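Local coordinates for protein MDM10 isoform 1 (Saccharomyces cerevisiae, PDB 7BTX) that serves in the ERMES complex that tethers the endoplasmic reticulum to mitochondria and takes part in late assembly steps of the outer-membrane TOM complex, at residues S31-D36 with V415-T420; S290-K295 with L307-E312. One frame throughout, in Å; residues are numbered along the deposited sequence.

Interaction 1 of 2, residues S31-D36 with V415-T420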
loop_
_atom_site.group_PDB
_atom_site.type_symbol
_atom_site.label_atom_id
_atom_site.label_comp_id
_atom_site.label_asym_id
_atom_site.label_seq_id
_atom_site.Cartn_x
_atom_site.Cartn_y
_atom_site.Cartn_z
ATOM N N SER D 31 28.231 21.343 -16.638
ATOM C CA SER D 31 28.002 21.664 -15.237
ATOM C C SER D 31 26.744 21.024 -14.672
ATOM O O SER D 31 26.450 21.225 -13.491
ATOM C CB SER D 31 27.906 23.177 -15.054
ATOM O OG SER D 31 27.221 23.500 -13.860
ATOM N N ARG D 32 25.977 20.298 -15.479
ATOM C CA ARG D 32 24.848 19.533 -14.973
ATOM C C ARG D 32 25.092 18.036 -15.022
ATOM O O ARG D 32 24.473 17.292 -14.255
ATOM C CB ARG D 32 23.579 19.861 -15.762
ATOM C CG ARG D 32 23.174 21.314 -15.691
ATOM C CD ARG D 32 21.761 21.520 -16.201
ATOM N NE ARG D 32 21.495 20.771 -17.426
ATOM C CZ ARG D 32 21.391 21.319 -18.633
ATOM N NH1 ARG D 32 21.540 22.626 -18.783
ATOM N NH2 ARG D 32 21.150 20.561 -19.692
ATOM N N THR D 33 25.976 17.588 -15.903
ATOM C CA THR D 33 26.384 16.197 -15.976
ATOM C C THR D 33 27.387 15.871 -14.879
ATOM O O THR D 33 27.351 14.780 -14.299
ATOM C CB THR D 33 26.968 15.922 -17.367
ATOM O OG1 THR D 33 25.949 16.129 -18.352
ATOM C CG2 THR D 33 27.484 14.501 -17.501
ATOM N N LEU D 34 28.244 16.829 -14.535
ATOM C CA LEU D 34 29.295 16.586 -13.561
ATOM C C LEU D 34 28.885 16.910 -12.135
ATOM O O LEU D 34 29.533 16.429 -11.203
ATOM C CB LEU D 34 30.546 17.380 -13.937
ATOM C CG LEU D 34 31.230 16.795 -15.165
ATOM C CD1 LEU D 34 32.380 17.612 -15.675
ATOM C CD2 LEU D 34 31.736 15.470 -14.765
ATOM N N LEU D 35 27.826 17.688 -11.933
ATOM C CA LEU D 35 27.480 18.138 -10.594
ATOM C C LEU D 35 26.135 17.615 -10.126
ATOM O O LEU D 35 26.022 17.128 -8.998
ATOM C CB LEU D 35 27.452 19.666 -10.538
ATOM C CG LEU D 35 28.649 20.450 -11.057
ATOM C CD1 LEU D 35 28.382 21.900 -10.836
ATOM C CD2 LEU D 35 29.929 20.049 -10.425
ATOM N N ASP D 36 25.105 17.711 -10.962
ATOM C CA ASP D 36 23.724 17.537 -10.533
ATOM C C ASP D 36 23.153 16.176 -10.906
ATOM O O ASP D 36 21.962 16.074 -11.211
ATOM C CB ASP D 36 22.855 18.646 -11.120
ATOM C CG ASP D 36 23.355 20.025 -10.759
ATOM O OD1 ASP D 36 23.938 20.179 -9.668
ATOM O OD2 ASP D 36 23.168 20.955 -11.568
ATOM N N VAL D 415 32.029 4.015 -14.907
ATOM C CA VAL D 415 32.018 5.461 -14.719
ATOM C C VAL D 415 31.895 5.734 -13.230
ATOM O O VAL D 415 30.893 5.360 -12.615
ATOM C CB VAL D 415 30.863 6.145 -15.468
ATOM C CG1 VAL D 415 30.860 7.618 -15.175
ATOM C CG2 VAL D 415 30.959 5.922 -16.950
ATOM N N TRP D 416 32.889 6.401 -12.658
ATOM C CA TRP D 416 32.843 6.851 -11.276
ATOM C C TRP D 416 32.588 8.347 -11.256
ATOM O O TRP D 416 33.184 9.087 -12.029
ATOM C CB TRP D 416 34.153 6.551 -10.555
ATOM C CG TRP D 416 34.507 5.119 -10.529
ATOM C CD1 TRP D 416 35.105 4.403 -11.520
ATOM C CD2 TRP D 416 34.288 4.213 -9.450
ATOM N NE1 TRP D 416 35.269 3.100 -11.128
ATOM C CE2 TRP D 416 34.776 2.957 -9.859
ATOM C CE3 TRP D 416 33.723 4.338 -8.181
ATOM C CZ2 TRP D 416 34.719 1.837 -9.041
ATOM C CZ3 TRP D 416 33.666 3.226 -7.371
ATOM C CH2 TRP D 416 34.162 1.989 -7.803
ATOM N N LYS D 417 31.697 8.797 -10.375
ATOM C CA LYS D 417 31.264 10.196 -10.419
ATOM C C LYS D 417 31.169 10.734 -8.992
ATOM O O LYS D 417 30.288 10.342 -8.230
ATOM C CB LYS D 417 29.934 10.339 -11.142
ATOM C CG LYS D 417 29.998 10.214 -12.647
ATOM C CD LYS D 417 28.624 9.991 -13.234
ATOM C CE LYS D 417 27.846 11.286 -13.305
ATOM N NZ LYS D 417 28.339 12.164 -14.398
ATOM N N LEU D 418 32.063 11.657 -8.653
ATOM C CA LEU D 418 31.975 12.364 -7.385
ATOM C C LEU D 418 31.402 13.762 -7.597
ATOM O O LEU D 418 31.516 14.342 -8.675
ATOM C CB LEU D 418 33.346 12.465 -6.721
ATOM C CG LEU D 418 33.939 11.276 -5.965
ATOM C CD1 LEU D 418 34.509 10.211 -6.893
ATOM C CD2 LEU D 418 34.997 11.764 -5.000
ATOM N N SER D 419 30.773 14.308 -6.554
ATOM C CA SER D 419 30.339 15.702 -6.591
ATOM C C SER D 419 30.202 16.301 -5.199
ATOM O O SER D 419 29.202 16.076 -4.514
ATOM C CB SER D 419 29.008 15.862 -7.324
ATOM O OG SER D 419 27.937 15.355 -6.561
ATOM N N THR D 420 31.181 17.102 -4.794
ATOM C CA THR D 420 31.183 17.687 -3.462
ATOM C C THR D 420 30.488 19.041 -3.468
ATOM O O THR D 420 30.765 19.884 -4.317
ATOM C CB THR D 420 32.622 17.853 -2.979
ATOM O OG1 THR D 420 33.310 16.603 -3.090
ATOM C CG2 THR D 420 32.654 18.308 -1.531
#
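Lys417 reaches from its strand to a short helical turn and places its ammonium nitrogen on the backbone carbonyl of Thr33, with NZ 2.8 Å from Thr33 O. The amine comes from above the carbonyl plane, about 37° out of it, with a C=O...NZ angle of 143°. The lysine chain is bent twice on its way, at chi3 (78°) and again at the last torsion, and this puts NZ against the turn. The side chains of Thr33 and Lys417 cross obliquely, the methyl carbon CG2 of the threonine standing 4.0 Å from NZ. Thr33 OG1 is used elsewhere, in a hydrogen bond to Ala29 O. The two segments, 379 residues apart in sequence, meet where the N-terminal part of the chain packs against strand 413-420 in the wall of a mitochondrial outer-membrane beta barrel, an arrangement reminiscent of the N-terminal segments of VDAC and Tom40. Two residues further along the strand, on the same side, Ser419 also faces 31-36. Its CB lies 3.6 Å from Leu35 O and 4.0 Å from Leu34 O, while OG, 3.6 Å from Leu35 O, makes a contact without a hydrogen bond. The Leu35 carbonyl is instead bonded by Lys428 of the adjacent strand. Lys417 NZ also forms a salt bridge with Glu312, so one ammonium group serves both a carboxylate and the turn. An alanine in place of Lys417 would probably leave Thr33 O without this donor and the Glu312 carboxylate without its positive mate.

Interaction 2 of 2, residues S290-K295 with L307-E312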
loop_
_atom_site.group_PDB
_atom_site.type_symbol
_atom_site.label_atom_id
_atom_site.label_comp_id
_atom_site.label_asym_id
_atom_site.label_seq_id
_atom_site.Cartn_x
_atom_site.Cartn_y
_atom_site.Cartn_z
ATOM N N SER D 290 39.508 11.127 -17.433
ATOM C CA SER D 290 39.004 11.897 -16.305
ATOM C C SER D 290 38.583 13.292 -16.747
ATOM O O SER D 290 39.102 13.833 -17.724
ATOM C CB SER D 290 40.075 11.993 -15.222
ATOM O OG SER D 290 39.635 12.799 -14.146
ATOM N N THR D 291 37.624 13.871 -16.028
ATOM C CA THR D 291 37.074 15.190 -16.289
ATOM C C THR D 291 36.980 15.918 -14.938
ATOM O O THR D 291 37.217 15.295 -13.890
ATOM C CB THR D 291 35.741 15.019 -17.025
ATOM O OG1 THR D 291 35.890 14.021 -18.037
ATOM C CG2 THR D 291 35.321 16.287 -17.763
ATOM N N PHE D 292 36.662 17.214 -14.953
ATOM C CA PHE D 292 36.607 18.010 -13.731
ATOM C C PHE D 292 35.696 19.219 -13.915
ATOM O O PHE D 292 35.582 19.740 -15.027
ATOM C CB PHE D 292 38.016 18.443 -13.331
ATOM C CG PHE D 292 38.060 19.332 -12.128
ATOM C CD1 PHE D 292 37.732 18.840 -10.880
ATOM C CD2 PHE D 292 38.425 20.662 -12.247
ATOM C CE1 PHE D 292 37.770 19.657 -9.771
ATOM C CE2 PHE D 292 38.465 21.486 -11.141
ATOM C CZ PHE D 292 38.138 20.982 -9.904
ATOM N N CYS D 293 35.034 19.674 -12.847
ATOM C CA CYS D 293 34.127 20.823 -12.933
ATOM C C CYS D 293 34.059 21.485 -11.559
ATOM O O CYS D 293 33.638 20.865 -10.584
ATOM C CB CYS D 293 32.743 20.411 -13.400
ATOM S SG CYS D 293 31.548 21.753 -13.496
ATOM N N ALA D 294 34.451 22.756 -11.499
ATOM C CA ALA D 294 34.436 23.504 -10.245
ATOM C C ALA D 294 33.543 24.737 -10.382
ATOM O O ALA D 294 33.972 25.823 -10.769
ATOM C CB ALA D 294 35.851 23.889 -9.844
ATOM N N LYS D 295 32.276 24.563 -10.036
ATOM C CA LYS D 295 31.340 25.676 -10.101
ATOM C C LYS D 295 31.433 26.524 -8.844
ATOM O O LYS D 295 31.271 26.014 -7.734
ATOM C CB LYS D 295 29.915 25.171 -10.276
ATOM C CG LYS D 295 28.869 26.244 -10.082
ATOM C CD LYS D 295 27.524 25.822 -10.613
ATOM C CE LYS D 295 26.782 24.988 -9.603
ATOM N NZ LYS D 295 25.417 24.641 -10.076
ATOM N N LEU D 307 30.454 26.438 -3.440
ATOM C CA LEU D 307 31.559 25.991 -4.283
ATOM C C LEU D 307 31.406 24.484 -4.493
ATOM O O LEU D 307 31.874 23.658 -3.711
ATOM C CB LEU D 307 32.917 26.339 -3.680
ATOM C CG LEU D 307 34.143 25.969 -4.516
ATOM C CD1 LEU D 307 34.260 26.875 -5.719
ATOM C CD2 LEU D 307 35.398 26.049 -3.680
ATOM N N SER D 308 30.753 24.122 -5.591
ATOM C CA SER D 308 30.565 22.722 -5.909
ATOM C C SER D 308 31.817 22.167 -6.579
ATOM O O SER D 308 32.738 22.896 -6.940
ATOM C CB SER D 308 29.336 22.544 -6.790
ATOM O OG SER D 308 28.171 22.970 -6.111
ATOM N N PHE D 309 31.852 20.852 -6.737
ATOM C CA PHE D 309 32.954 20.178 -7.408
ATOM C C PHE D 309 32.380 18.968 -8.131
ATOM O O PHE D 309 31.243 18.566 -7.874
ATOM C CB PHE D 309 34.047 19.793 -6.402
ATOM C CG PHE D 309 35.037 20.877 -6.139
ATOM C CD1 PHE D 309 36.041 21.150 -7.051
ATOM C CD2 PHE D 309 34.970 21.621 -4.977
ATOM C CE1 PHE D 309 36.959 22.153 -6.809
ATOM C CE2 PHE D 309 35.884 22.624 -4.729
ATOM C CZ PHE D 309 36.879 22.891 -5.649
ATOM N N GLY D 310 33.163 18.373 -9.018
ATOM C CA GLY D 310 32.724 17.201 -9.748
ATOM C C GLY D 310 33.864 16.633 -10.555
ATOM O O GLY D 310 34.523 17.364 -11.289
ATOM N N CYS D 311 34.118 15.339 -10.419
ATOM C CA CYS D 311 35.385 14.756 -10.840
ATOM C C CYS D 311 35.177 13.392 -11.488
ATOM O O CYS D 311 35.678 12.383 -10.992
ATOM C CB CYS D 311 36.340 14.663 -9.651
ATOM S SG CYS D 311 38.062 14.258 -10.058
ATOM N N GLU D 312 34.357 13.314 -12.546
ATOM C CA GLU D 312 34.026 11.997 -13.086
ATOM C C GLU D 312 35.228 11.298 -13.715
ATOM O O GLU D 312 36.154 11.942 -14.216
ATOM C CB GLU D 312 32.890 12.022 -14.115
ATOM C CG GLU D 312 33.274 12.285 -15.559
ATOM C CD GLU D 312 32.089 12.186 -16.495
ATOM O OE1 GLU D 312 30.969 11.925 -16.016
ATOM O OE2 GLU D 312 32.278 12.366 -17.715
#
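Segments 290-295 and 307-312 run antiparallel, their end-to-end directions 160° apart, with Thr291 opposite Glu312, Cys293 opposite Gly310 and Lys295 opposite Ser308. The hydrogen-bonded ladder is made by Thr291 N to Glu312 O (3.0 Å), Cys293 N to Gly310 O (2.8 Å) and Ser308 N to Lys295 O (2.9 Å). The return contact at the middle pair, between Cys293 O and Gly310 N, has too poor an angle to count as a bond. CA-H...O contacts fill in between the rungs, as where Phe292 CA meets Gly310 O and Phe309 CA meets Cys293 O. Phe292 and Phe309 bring their rings together on one side of this ladder. They meet rim to rim, neither covering the face of the other, with CZ of Phe292 3.5 Å from CE1 of Phe309 and the planes inclined by 36°. The centroids are 5.8 Å apart. Phe292 CG stands anti to the backbone N (chi1 177°), whereas Phe309 CG is anti to its carbonyl carbon; the two side chains cross at a slant. CB of Ala294 adds an apolar contact to the same ring, 3.7 Å from Phe309 CE1. On the opposite side of the ladder from the rings, Thr291 and Glu312 lie side by side and point the same way, CB of the threonine 4.0 Å from CG of the glutamate; beyond CG the glutamate chain is extended, and its OE2 accepts a hydrogen bond from Trp314 NE1. Leu34 packs against Thr291, Cys293 and Glu312. Such register between sequence neighbours, twelve residues apart at their closest ends, is that of an antiparallel hairpin, the up-and-down unit from which mitochondrial beta barrels are built.

In the fold
Segment 307-312 lies between the other two wall segments: interaction 2 joins it to 290-295, and on its far side it meets 415-420 of interaction 1, where Cys311 N and Leu418 O, 3.3 Å apart, probably hydrogen-bond. The two contacts, with centres about 7 Å apart, thus belong to one patch of barrel wall, with the turn at 31-36 packed over it. Glu312 joins them through its salt bridge to Lys417, OE1 to NZ 3.1 Å. Leu35 packs on the Phe309 carbonyl, as does Ser419, whose CB is 3.6 Å from Phe309 O. Along the chain, the hairpin of interaction 2 falls entirely between the two segments of interaction 1.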